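Local structure of uroporphyrin-III C-methyltransferase (Thermus thermophilus, 1VE2) at residues 5-10 and 109-114; 29-34 and 77-82; 184-189 and 212-217; 13-18 and 37-42; 125-130 and 227-232. The protein probably transfers methyl groups from S-adenosyl-L-methionine to ring carbons of the uroporphyrinogen III macrocycle, a step in porphyrin-derived cofactor biosynthesis. All coordinates share one frame; numbering follows the deposited sequence.

In the fold
Contacts 1 and 2 lie in one parallel sheet, whose strands 4-9 and 80-85 are neighbours; their centres are 12 Å apart and Val5 packs on Val81. Contact 4 sits at the end of that sheet, its centre 15 Å from that of contact 1, where Ala10 meets Val38 and Val42. Contact 3 belongs to the second, mixed sheet, 24 Å from contact 1 between centres, and reaches contact 4 through Pro213 and Leu37. Contact 5 packs on contact 3, centres 14 Å apart, with Leu125 and Leu127 against Leu185. Contacts 1, 4 and 5 also touch the second subunit, so the set spans both sheets and the subunit interface.

Contact 1: 5-10 and 109-114; sequences VYLVGA and FEVVPG
Tyr6 and Glu110 both carry CG anti to the carbonyl carbon (chi1 -73° and -67°), and from these matching starts their side chains run alongside one another off one face of a parallel strand pair. The carboxylate comes to the ring's edge: Glu110 OE2 lies 3.6 Å from Tyr6 CE1, near the ring plane, while the planes of the two groups are turned 68° apart. Nearer the backbone, Glu110 CB is 3.8 Å from Tyr6 CD1. Val112 CG2 reaches Tyr6 CD1 obliquely, at 4.1 Å. Lys4 ties the polar ends together, bonding to Tyr6 OH and Glu110 OE1, and Lys21 pairs with OE2. An alanine in place of Tyr6 would probably open a gap beside Glu110 CB and Val112 CG2 and leave Lys4 NZ without its hydroxyl partner. On the other face Leu7 CD1 touches Val111 CG2 at 4.2 Å, and the Phe109 ring leads away from strand 5-9. Four backbone hydrogen bonds join the strands, among them Val112 N to Leu7 O at 2.8 Å. Where the strands end, Gly9 and Gly114 come too close for a side chain on either, and a water donates to Gly9 O at 2.6 Å and to Pro113 O at 3.2 Å. Strand 109-112 is outermost within the chain in this five-stranded parallel alpha/beta sheet, and 80-85 flanks 4-9 on its far edge. Helix 20-28 packs on Tyr6, Val8 and Val112, helix 95-105 on Val5 and Phe109 across the sheet, and Gly126 of the second subunit meets Val111.

Contact 2: 29-34 and 77-82; sequences AEVVLH and EGRVVA
The Glu30 carboxylate and the Arg79 guanidinium meet obliquely, their planes 49° apart. Glu30 CB lies at the guanidinium edge, in its plane, 3.2 Å from Arg79 NH1; Glu30 OE1 forms a salt bridge to NH1 at 2.5 Å, a length short enough to be doubtful in detail. The other carboxylate oxygen turns to the backbone: Val80 N donates to Glu30 OE2 at 3.0 Å from above the carboxylate plane, 61° out of it. Since Glu30 N also donates to Val80 O, at 2.9 Å, one residue grips both backbone polar groups of Val80. A leucine in place of Glu30 would probably leave the Arg79 charge without its mate and Val80 N without its acceptor. Farther along, Val81 sets CG1 anti to the carbonyl carbon (chi1 -61°), which brings it to 3.8 Å from Val31 CB. On the opposite face Ala82 CB meets Ala29 CB at 3.9 Å. Ala82 N to Val31 O and Leu33 N to Ala82 O continue the parallel pairing, whereas the buried Val31 N finds no partner in the model. In this parallel alpha/beta sheet strand 31-34 lies between 80-85 and 49-52, and helix 64-76, which leads into strand 80-85, covers Val31 and Val81 through Leu74.

Contact 3: 184-189 and 212-217; sequences LLARVG and SPALLV
Leu185 and Leu215 exchange two backbone hydrogen bonds as the hydrogen-bonded pair of an antiparallel ladder: Leu185 N to Leu215 O is 2.8 Å and Leu215 N to Leu185 O is 2.7 Å. The flanking pairs put their side chains on the other face. Ala186 CB and Ala214 CB touch at 3.6 Å, small enough groups for the backbones to draw close there. Leu184 and Leu216 run alongside one another, CD2 of Leu184 resting 4.0 Å from CG of Leu216. Leu185 CD1 meets Val217 CG2 at 4.1 Å on the opposite face. Beyond the strand end Arg187 N donates to Pro213 O, and the Arg187 guanidinium presents an edge to Ser212 O, which lies in its plane 3.2 Å from NH1. The Ser212-Pro213 peptide between these carbonyls is cis. A bend at chi3 (69°) sets NE, which donates to Pro191 O. The pair is central in the mixed sheet, with 155-159 beyond 214-218 and 194-199 beyond 181-186; Leu122 of helix 119-124 packs on Leu185 and Val217, and helix 168-173 on Leu216. Chemically, Arg187 places N, NH1 and NE on three backbone carbonyls, joining the turn after strand 181-186 to the segment before strand 214-218.

Contact 4: 13-18 and 37-42; sequences GGPEHL and LVHPGV
Gly14 and Pro15, in the glycine-rich loop between strand 4-9 and helix 20-28, pack against His39 and Val42 at the N-terminus of helix 40-43; the segments meet by van der Waals and CH-pi contact, with no hydrogen bond across. Such a loop after the first strand is characteristic of the precorrin methyltransferase family. Gly14 CA sits over the centre of one face of the His39 ring, 3.8 Å from the centroid and 8° off the ring normal. Pro40 CD lies on the opposite face, offset toward the rim. His39 holds the N-cap position, and at the ring's edge Gly41 N donates to His39 ND1 at 2.8 Å, nearly in the ring plane, a capping bond. Gly13 O approaches His39 CB to 3.2 Å. Pro15 CB meets Gly41 O at 3.7 Å; a side chain on Gly41 would run into Pro15 CD. Val42 splits its branches: CG2 faces Pro15 CA at 3.8 Å, while CG1 takes Leu18 CD1 at 4.0 Å. Trp190 meets the His39 ring edge-to-face. Backbone bonds from Glu16 and Leu18 reach the second subunit, whose Pro113 packs on His17. With both faces covered and ND1 engaged as acceptor, the imidazole is fixed in rotation; it serves the helix end through its nitrogen and the glycine loop through its pi face.

Contact 5: 125-130 and 227-232; sequences LGLPLT and ELLPKD
Leu125 and Gly126 close helix 119-124 in a Schellman motif, Gly126 standing at positive phi (68°), and there the chain passes Leu228 and Leu229 at the C-terminal part of the helix that begins at 225. The two backbones share no direct hydrogen bond; waters join them. One water lies 2.7 Å from both Leu125 O and Leu229 O, and a second donates to Gly126 O and Leu228 O, both at 2.8 Å. The side chains pack beside this water-bridged backbone. Leu228 CD1 reaches Pro128 CD at 3.7 Å, and Leu228 CB lies 3.9 Å from Leu127 CD2, the two leucines running antiparallel past one another. Leu229 starts away from segment 125-130, with CG anti to the backbone N (chi1 -173°), and chi2 (57°) then turns CD1 back toward that segment. Leu229 CD1 touches Leu127 CD1 at 4.1 Å and, a little farther off, Leu125 CD1. Toward the sheet, Leu185 of strand 181-186 packs on Leu125 and Leu127, and Val195 and Leu197 of strand 194-199 pack on Leu229. The second subunit covers much of the rest: its Met90 meets Pro128, its Ala99 meets Leu228, and its Arg104 and Lys4 form salt bridges with Glu227 and Asp232. The carbonyl oxygens of Leu125 and Leu228 thus approach to 3.8 Å with no direct hydrogen bond between the segments; such like poles would probably repel, and the water between Gly126 O and Leu228 O probably eases this, while the leucines and Pro128 supply the apolar cohesion.

Contact 1: 5-10 and 109-114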
# COMPACT_ATOMS: atom_id res chain seq x y z
N VAL A 5 -3.41 19.78 11.43
CA VAL A 5 -3.99 18.46 11.54
C VAL A 5 -3.18 17.47 10.70
O VAL A 5 -2.81 17.76 9.56
CB VAL A 5 -5.45 18.45 11.04
CG1 VAL A 5 -6.00 17.03 11.07
CG2 VAL A 5 -6.31 19.38 11.90
N TYR A 6 -2.89 16.32 11.29
CA TYR A 6 -2.17 15.28 10.58
C TYR A 6 -3.13 14.11 10.40
O TYR A 6 -3.77 13.70 11.37
CB TYR A 6 -0.97 14.78 11.39
CG TYR A 6 0.19 15.74 11.46
CD1 TYR A 6 1.18 15.73 10.47
CD2 TYR A 6 0.31 16.65 12.51
CE1 TYR A 6 2.27 16.60 10.54
CE2 TYR A 6 1.40 17.53 12.58
CZ TYR A 6 2.37 17.50 11.59
OH TYR A 6 3.44 18.35 11.66
N LEU A 7 -3.28 13.62 9.18
CA LEU A 7 -4.13 12.44 8.96
C LEU A 7 -3.08 11.34 8.92
O LEU A 7 -2.29 11.24 7.97
CB LEU A 7 -4.89 12.54 7.63
CG LEU A 7 -5.79 13.78 7.47
CD1 LEU A 7 -6.63 13.61 6.21
CD2 LEU A 7 -6.71 13.95 8.69
N VAL A 8 -3.07 10.52 9.97
CA VAL A 8 -2.06 9.48 10.16
C VAL A 8 -2.48 8.03 9.98
O VAL A 8 -3.49 7.60 10.53
CB VAL A 8 -1.43 9.61 11.57
CG1 VAL A 8 -0.26 8.61 11.75
CG2 VAL A 8 -0.99 11.05 11.80
N GLY A 9 -1.67 7.29 9.23
CA GLY A 9 -1.93 5.88 9.03
C GLY A 9 -1.25 5.08 10.13
O GLY A 9 -0.07 5.28 10.42
N ALA A 10 -2.00 4.17 10.76
CA ALA A 10 -1.45 3.35 11.84
C ALA A 10 -0.90 2.02 11.33
O ALA A 10 -0.36 1.24 12.11
CB ALA A 10 -2.53 3.09 12.90
N PHE A 109 -2.74 21.09 7.01
CA PHE A 109 -2.76 19.65 7.28
C PHE A 109 -1.73 18.90 6.46
O PHE A 109 -1.27 19.38 5.42
CB PHE A 109 -4.16 19.07 7.01
CG PHE A 109 -4.49 18.92 5.55
CD1 PHE A 109 -4.23 17.72 4.89
CD2 PHE A 109 -5.03 19.99 4.84
CE1 PHE A 109 -4.50 17.58 3.52
CE2 PHE A 109 -5.30 19.86 3.47
CZ PHE A 109 -5.04 18.65 2.81
N GLU A 110 -1.35 17.72 6.95
CA GLU A 110 -0.41 16.85 6.26
C GLU A 110 -0.93 15.44 6.39
O GLU A 110 -1.57 15.10 7.39
CB GLU A 110 0.99 16.92 6.88
CG GLU A 110 1.69 18.24 6.74
CD GLU A 110 3.15 18.18 7.17
OE1 GLU A 110 3.74 19.26 7.36
OE2 GLU A 110 3.70 17.07 7.31
N VAL A 111 -0.66 14.62 5.39
CA VAL A 111 -1.10 13.23 5.42
C VAL A 111 0.14 12.36 5.56
O VAL A 111 1.13 12.54 4.83
CB VAL A 111 -1.88 12.86 4.13
CG1 VAL A 111 -2.31 11.40 4.17
CG2 VAL A 111 -3.10 13.79 4.00
N VAL A 112 0.09 11.44 6.52
CA VAL A 112 1.20 10.55 6.83
C VAL A 112 0.81 9.13 6.43
O VAL A 112 -0.01 8.50 7.10
CB VAL A 112 1.51 10.60 8.33
CG1 VAL A 112 2.68 9.68 8.66
CG2 VAL A 112 1.82 12.03 8.73
N PRO A 113 1.37 8.63 5.32
CA PRO A 113 1.12 7.29 4.78
C PRO A 113 1.35 6.17 5.78
O PRO A 113 2.19 6.29 6.67
CB PRO A 113 2.11 7.19 3.61
CG PRO A 113 2.25 8.60 3.16
CD PRO A 113 2.31 9.37 4.46
N GLY A 114 0.62 5.07 5.60
CA GLY A 114 0.79 3.91 6.45
C GLY A 114 0.75 2.65 5.61
O GLY A 114 0.26 2.67 4.48
O HOH W 1 2.34 4.78 9.46

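Contact 2: 29-34 and 77-82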
# COMPACT_ATOMS: atom_id res chain seq x y z
N ALA A 29 1.61 15.24 18.67
CA ALA A 29 0.18 15.55 18.63
C ALA A 29 -0.42 15.72 20.03
O ALA A 29 -0.26 14.84 20.89
CB ALA A 29 -0.57 14.47 17.86
N GLU A 30 -1.11 16.83 20.25
CA GLU A 30 -1.73 17.13 21.54
C GLU A 30 -3.00 16.34 21.77
O GLU A 30 -3.34 16.01 22.90
CB GLU A 30 -2.06 18.62 21.62
CG GLU A 30 -0.86 19.53 21.49
CD GLU A 30 -1.26 20.98 21.31
OE1 GLU A 30 -2.02 21.49 22.16
OE2 GLU A 30 -0.81 21.61 20.33
N VAL A 31 -3.71 16.06 20.68
CA VAL A 31 -4.95 15.30 20.73
C VAL A 31 -4.96 14.35 19.54
O VAL A 31 -4.55 14.73 18.44
CB VAL A 31 -6.18 16.23 20.66
CG1 VAL A 31 -7.47 15.41 20.71
CG2 VAL A 31 -6.15 17.23 21.82
N VAL A 32 -5.43 13.13 19.76
CA VAL A 32 -5.47 12.13 18.69
C VAL A 32 -6.84 11.46 18.62
O VAL A 32 -7.25 10.76 19.55
CB VAL A 32 -4.41 11.03 18.93
CG1 VAL A 32 -4.41 10.03 17.77
CG2 VAL A 32 -3.04 11.66 19.09
N LEU A 33 -7.55 11.69 17.51
CA LEU A 33 -8.86 11.08 17.31
C LEU A 33 -8.57 9.79 16.56
O LEU A 33 -8.32 9.79 15.36
CB LEU A 33 -9.77 11.98 16.46
CG LEU A 33 -9.95 13.47 16.80
CD1 LEU A 33 -11.37 13.88 16.37
CD2 LEU A 33 -9.77 13.73 18.27
N HIS A 34 -8.62 8.67 17.28
CA HIS A 34 -8.28 7.38 16.71
C HIS A 34 -9.42 6.38 16.56
O HIS A 34 -10.32 6.32 17.39
CB HIS A 34 -7.18 6.73 17.56
CG HIS A 34 -7.65 6.29 18.91
ND1 HIS A 34 -8.33 5.10 19.11
CD2 HIS A 34 -7.57 6.87 20.13
CE1 HIS A 34 -8.64 4.98 20.39
NE2 HIS A 34 -8.19 6.04 21.03
N GLU A 77 -8.25 26.31 17.43
CA GLU A 77 -7.94 26.64 18.82
C GLU A 77 -6.43 26.79 18.92
O GLU A 77 -5.90 27.19 19.96
CB GLU A 77 -8.41 25.52 19.76
CG GLU A 77 -9.88 25.56 20.12
CD GLU A 77 -10.31 24.37 20.95
OE1 GLU A 77 -9.49 23.91 21.77
OE2 GLU A 77 -11.46 23.91 20.80
N GLY A 78 -5.74 26.46 17.83
CA GLY A 78 -4.29 26.57 17.78
C GLY A 78 -3.54 25.31 18.17
O GLY A 78 -2.34 25.35 18.39
N ARG A 79 -4.25 24.18 18.22
CA ARG A 79 -3.63 22.91 18.59
C ARG A 79 -3.14 22.08 17.41
O ARG A 79 -3.62 22.22 16.29
CB ARG A 79 -4.63 22.07 19.39
CG ARG A 79 -4.91 22.56 20.80
CD ARG A 79 -6.05 21.75 21.40
NE ARG A 79 -6.07 21.80 22.86
CZ ARG A 79 -5.16 21.23 23.65
NH1 ARG A 79 -4.14 20.56 23.13
NH2 ARG A 79 -5.27 21.32 24.97
N VAL A 80 -2.15 21.23 17.69
CA VAL A 80 -1.60 20.31 16.69
C VAL A 80 -2.29 19.00 17.01
O VAL A 80 -2.13 18.46 18.10
CB VAL A 80 -0.08 20.10 16.87
CG1 VAL A 80 0.40 18.96 15.97
CG2 VAL A 80 0.65 21.39 16.53
N VAL A 81 -3.08 18.49 16.08
CA VAL A 81 -3.81 17.27 16.35
C VAL A 81 -3.64 16.23 15.25
O VAL A 81 -3.15 16.52 14.16
CB VAL A 81 -5.30 17.58 16.56
CG1 VAL A 81 -5.45 18.51 17.76
CG2 VAL A 81 -5.87 18.23 15.32
N ALA A 82 -4.05 15.00 15.56
CA ALA A 82 -3.93 13.92 14.60
C ALA A 82 -5.17 13.06 14.55
O ALA A 82 -5.85 12.85 15.56
CB ALA A 82 -2.72 13.05 14.94

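Contact 3: 184-189 and 212-217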
# COMPACT_ATOMS: atom_id res chain seq x y z
N LEU A 184 -8.59 -16.42 2.88
CA LEU A 184 -9.31 -15.60 3.85
C LEU A 184 -8.32 -15.33 4.97
O LEU A 184 -7.86 -16.25 5.63
CB LEU A 184 -10.54 -16.34 4.37
CG LEU A 184 -11.64 -16.64 3.35
CD1 LEU A 184 -12.77 -17.42 4.02
CD2 LEU A 184 -12.18 -15.34 2.76
N LEU A 185 -7.98 -14.06 5.18
CA LEU A 185 -7.01 -13.71 6.21
C LEU A 185 -7.60 -12.74 7.22
O LEU A 185 -7.92 -11.60 6.88
CB LEU A 185 -5.76 -13.11 5.57
CG LEU A 185 -5.15 -13.89 4.41
CD1 LEU A 185 -5.94 -13.60 3.13
CD2 LEU A 185 -3.70 -13.48 4.23
N ALA A 186 -7.74 -13.20 8.46
CA ALA A 186 -8.30 -12.35 9.50
C ALA A 186 -7.28 -11.99 10.56
O ALA A 186 -6.39 -12.77 10.88
CB ALA A 186 -9.50 -13.05 10.14
N ARG A 187 -7.43 -10.79 11.11
CA ARG A 187 -6.57 -10.27 12.16
C ARG A 187 -5.08 -10.47 11.92
O ARG A 187 -4.34 -10.85 12.83
CB ARG A 187 -6.98 -10.90 13.50
CG ARG A 187 -8.46 -10.69 13.84
CD ARG A 187 -8.85 -11.41 15.13
NE ARG A 187 -8.22 -10.79 16.31
CZ ARG A 187 -8.60 -9.63 16.83
NH1 ARG A 187 -9.60 -8.94 16.30
NH2 ARG A 187 -7.96 -9.15 17.89
N VAL A 188 -4.64 -10.23 10.69
CA VAL A 188 -3.23 -10.39 10.37
C VAL A 188 -2.40 -9.42 11.20
O VAL A 188 -2.72 -8.23 11.27
CB VAL A 188 -2.94 -10.12 8.87
CG1 VAL A 188 -1.45 -10.28 8.59
CG2 VAL A 188 -3.77 -11.06 8.01
N GLY A 189 -1.35 -9.93 11.84
CA GLY A 189 -0.49 -9.10 12.66
C GLY A 189 -1.02 -8.89 14.07
O GLY A 189 -0.36 -8.27 14.89
N SER A 212 -12.84 -11.31 12.91
CA SER A 212 -13.01 -10.05 12.20
C SER A 212 -12.11 -8.94 12.75
O SER A 212 -11.76 -8.94 13.94
CB SER A 212 -14.47 -9.60 12.27
OG SER A 212 -15.32 -10.49 11.57
N PRO A 213 -11.71 -7.99 11.89
CA PRO A 213 -12.05 -7.91 10.47
C PRO A 213 -11.20 -8.89 9.67
O PRO A 213 -10.21 -9.42 10.19
CB PRO A 213 -11.74 -6.46 10.12
CG PRO A 213 -10.53 -6.19 10.97
CD PRO A 213 -10.93 -6.80 12.30
N ALA A 214 -11.56 -9.13 8.42
CA ALA A 214 -10.80 -10.05 7.60
C ALA A 214 -10.62 -9.57 6.16
O ALA A 214 -11.34 -8.69 5.69
CB ALA A 214 -11.46 -11.42 7.61
N LEU A 215 -9.66 -10.18 5.47
CA LEU A 215 -9.34 -9.86 4.09
C LEU A 215 -9.61 -11.09 3.24
O LEU A 215 -9.52 -12.21 3.72
CB LEU A 215 -7.86 -9.51 3.92
CG LEU A 215 -7.21 -8.32 4.61
CD1 LEU A 215 -5.72 -8.32 4.30
CD2 LEU A 215 -7.86 -7.03 4.14
N LEU A 216 -9.91 -10.85 1.97
CA LEU A 216 -10.15 -11.93 1.02
C LEU A 216 -9.28 -11.66 -0.19
O LEU A 216 -9.20 -10.52 -0.66
CB LEU A 216 -11.62 -11.95 0.60
CG LEU A 216 -12.07 -13.00 -0.43
CD1 LEU A 216 -13.59 -13.16 -0.35
CD2 LEU A 216 -11.65 -12.58 -1.83
N VAL A 217 -8.59 -12.69 -0.68
CA VAL A 217 -7.75 -12.56 -1.86
C VAL A 217 -8.09 -13.74 -2.78
O VAL A 217 -8.02 -14.90 -2.36
CB VAL A 217 -6.25 -12.61 -1.52
CG1 VAL A 217 -5.42 -12.31 -2.77
CG2 VAL A 217 -5.93 -11.62 -0.41

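Contact 4: 13-18 and 37-42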
# COMPACT_ATOMS: atom_id res chain seq x y z
N GLY A 13 -1.18 -3.44 11.60
CA GLY A 13 -1.06 -4.15 12.87
C GLY A 13 -0.26 -3.46 13.96
O GLY A 13 -0.57 -2.35 14.37
N GLY A 14 0.77 -4.16 14.45
CA GLY A 14 1.60 -3.63 15.51
C GLY A 14 2.35 -2.36 15.17
O GLY A 14 2.48 -2.00 14.00
N PRO A 15 2.88 -1.67 16.19
CA PRO A 15 3.62 -0.42 15.98
C PRO A 15 4.92 -0.55 15.19
O PRO A 15 5.46 0.45 14.72
CB PRO A 15 3.85 0.10 17.40
CG PRO A 15 3.95 -1.15 18.21
CD PRO A 15 2.85 -2.03 17.62
N GLU A 16 5.42 -1.77 15.03
CA GLU A 16 6.66 -1.97 14.28
C GLU A 16 6.48 -1.61 12.81
O GLU A 16 7.46 -1.35 12.10
CB GLU A 16 7.14 -3.42 14.40
CG GLU A 16 6.29 -4.40 13.61
CD GLU A 16 6.45 -5.81 14.10
OE1 GLU A 16 7.61 -6.27 14.22
OE2 GLU A 16 5.41 -6.46 14.36
N HIS A 17 5.23 -1.59 12.34
CA HIS A 17 4.95 -1.23 10.95
C HIS A 17 4.62 0.25 10.77
O HIS A 17 4.36 0.69 9.65
CB HIS A 17 3.82 -2.10 10.39
CG HIS A 17 4.15 -3.56 10.38
ND1 HIS A 17 5.19 -4.07 9.63
CD2 HIS A 17 3.63 -4.59 11.07
CE1 HIS A 17 5.30 -5.36 9.87
NE2 HIS A 17 4.37 -5.71 10.74
N LEU A 18 4.62 1.01 11.87
CA LEU A 18 4.39 2.45 11.79
C LEU A 18 5.59 3.03 11.06
O LEU A 18 6.68 2.48 11.16
CB LEU A 18 4.35 3.08 13.18
CG LEU A 18 3.07 3.02 14.01
CD1 LEU A 18 3.32 3.59 15.41
CD2 LEU A 18 1.99 3.82 13.28
N LEU A 37 -10.64 0.37 16.50
CA LEU A 37 -9.85 -0.83 16.23
C LEU A 37 -8.35 -0.63 16.00
O LEU A 37 -7.71 -1.46 15.37
CB LEU A 37 -10.45 -1.57 15.03
CG LEU A 37 -10.59 -3.11 15.04
CD1 LEU A 37 -11.40 -3.53 13.82
CD2 LEU A 37 -9.22 -3.79 15.03
N VAL A 38 -7.79 0.47 16.49
CA VAL A 38 -6.35 0.69 16.30
C VAL A 38 -5.57 -0.13 17.32
O VAL A 38 -5.89 -0.12 18.51
CB VAL A 38 -5.98 2.19 16.42
CG1 VAL A 38 -4.47 2.35 16.54
CG2 VAL A 38 -6.48 2.94 15.19
N HIS A 39 -4.55 -0.84 16.84
CA HIS A 39 -3.71 -1.69 17.68
C HIS A 39 -3.25 -1.00 18.96
O HIS A 39 -2.80 0.15 18.94
CB HIS A 39 -2.50 -2.17 16.88
CG HIS A 39 -1.75 -3.30 17.51
ND1 HIS A 39 -0.96 -3.15 18.62
CD2 HIS A 39 -1.66 -4.61 17.16
CE1 HIS A 39 -0.41 -4.31 18.93
NE2 HIS A 39 -0.82 -5.21 18.06
N PRO A 40 -3.37 -1.69 20.11
CA PRO A 40 -2.98 -1.17 21.42
C PRO A 40 -1.55 -0.65 21.46
O PRO A 40 -1.28 0.38 22.08
CB PRO A 40 -3.17 -2.37 22.35
CG PRO A 40 -4.31 -3.12 21.70
CD PRO A 40 -3.94 -3.05 20.23
N GLY A 41 -0.64 -1.36 20.80
CA GLY A 41 0.76 -0.95 20.77
C GLY A 41 0.97 0.38 20.08
O GLY A 41 1.90 1.12 20.41
N VAL A 42 0.12 0.68 19.10
CA VAL A 42 0.22 1.95 18.40
C VAL A 42 -0.33 3.06 19.29
O VAL A 42 0.30 4.11 19.44
CB VAL A 42 -0.55 1.92 17.05
CG1 VAL A 42 -0.50 3.28 16.39
CG2 VAL A 42 0.06 0.87 16.12

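Contact 5: 125-130 and 227-232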
# COMPACT_ATOMS: atom_id res chain seq x y z
N LEU A 125 2.97 -11.22 5.43
CA LEU A 125 2.91 -12.67 5.47
C LEU A 125 3.71 -13.28 4.33
O LEU A 125 3.71 -14.50 4.14
CB LEU A 125 1.46 -13.16 5.40
CG LEU A 125 0.62 -12.87 6.65
CD1 LEU A 125 -0.82 -13.32 6.43
CD2 LEU A 125 1.23 -13.57 7.84
N GLY A 126 4.40 -12.42 3.58
CA GLY A 126 5.22 -12.87 2.47
C GLY A 126 4.39 -13.41 1.31
O GLY A 126 4.82 -14.31 0.60
N LEU A 127 3.20 -12.85 1.13
CA LEU A 127 2.32 -13.29 0.06
C LEU A 127 2.22 -12.24 -1.05
O LEU A 127 1.88 -11.09 -0.80
CB LEU A 127 0.93 -13.57 0.64
CG LEU A 127 0.93 -14.52 1.84
CD1 LEU A 127 -0.49 -14.62 2.38
CD2 LEU A 127 1.46 -15.89 1.44
N PRO A 128 2.50 -12.64 -2.30
CA PRO A 128 2.45 -11.74 -3.46
C PRO A 128 1.05 -11.62 -4.07
O PRO A 128 0.23 -12.53 -3.96
CB PRO A 128 3.44 -12.38 -4.43
CG PRO A 128 3.16 -13.85 -4.21
CD PRO A 128 3.05 -13.96 -2.69
N LEU A 129 0.78 -10.47 -4.71
CA LEU A 129 -0.50 -10.21 -5.36
C LEU A 129 -0.33 -10.40 -6.86
O LEU A 129 -1.31 -10.49 -7.59
CB LEU A 129 -0.97 -8.78 -5.07
CG LEU A 129 -1.44 -8.56 -3.63
CD1 LEU A 129 -1.80 -7.10 -3.41
CD2 LEU A 129 -2.64 -9.47 -3.35
N THR A 130 0.92 -10.45 -7.30
CA THR A 130 1.22 -10.66 -8.71
C THR A 130 2.38 -11.63 -8.78
O THR A 130 3.17 -11.72 -7.84
CB THR A 130 1.63 -9.34 -9.40
OG1 THR A 130 2.73 -8.75 -8.70
CG2 THR A 130 0.45 -8.37 -9.43
N GLU A 227 2.54 -22.77 -0.02
CA GLU A 227 3.98 -22.91 0.11
C GLU A 227 4.66 -21.67 0.71
O GLU A 227 5.73 -21.77 1.29
CB GLU A 227 4.58 -23.24 -1.26
CG GLU A 227 6.10 -23.25 -1.34
CD GLU A 227 6.60 -23.75 -2.68
OE1 GLU A 227 5.94 -23.48 -3.71
OE2 GLU A 227 7.67 -24.39 -2.72
N LEU A 228 4.01 -20.51 0.59
CA LEU A 228 4.58 -19.27 1.11
C LEU A 228 4.07 -18.80 2.47
O LEU A 228 4.76 -18.07 3.18
CB LEU A 228 4.38 -18.15 0.09
CG LEU A 228 5.24 -18.24 -1.18
CD1 LEU A 228 4.85 -17.13 -2.14
CD2 LEU A 228 6.71 -18.15 -0.80
N LEU A 229 2.86 -19.22 2.82
CA LEU A 229 2.25 -18.81 4.08
C LEU A 229 3.06 -19.04 5.36
O LEU A 229 3.19 -18.14 6.18
CB LEU A 229 0.87 -19.46 4.24
CG LEU A 229 0.09 -18.95 5.44
CD1 LEU A 229 -0.08 -17.44 5.33
CD2 LEU A 229 -1.27 -19.64 5.52
N PRO A 230 3.61 -20.26 5.54
CA PRO A 230 4.40 -20.52 6.75
C PRO A 230 5.44 -19.44 7.03
O PRO A 230 5.98 -18.84 6.10
CB PRO A 230 5.03 -21.88 6.46
CG PRO A 230 3.96 -22.56 5.65
CD PRO A 230 3.54 -21.46 4.69
N LYS A 231 5.72 -19.18 8.30
CA LYS A 231 6.70 -18.16 8.66
C LYS A 231 7.98 -18.81 9.18
O LYS A 231 7.99 -20.01 9.48
CB LYS A 231 6.12 -17.22 9.71
N ASP A 232 9.06 -18.04 9.27
CA ASP A 232 10.31 -18.58 9.78
C ASP A 232 10.08 -18.97 11.23
O ASP A 232 9.64 -18.15 12.04
CB ASP A 232 11.44 -17.55 9.69
CG ASP A 232 12.69 -18.00 10.41
OD1 ASP A 232 13.02 -19.20 10.33
OD2 ASP A 232 13.35 -17.15 11.05
O HOH W 2 4.54 -15.77 6.40
O HOH W 3 6.39 -16.09 2.01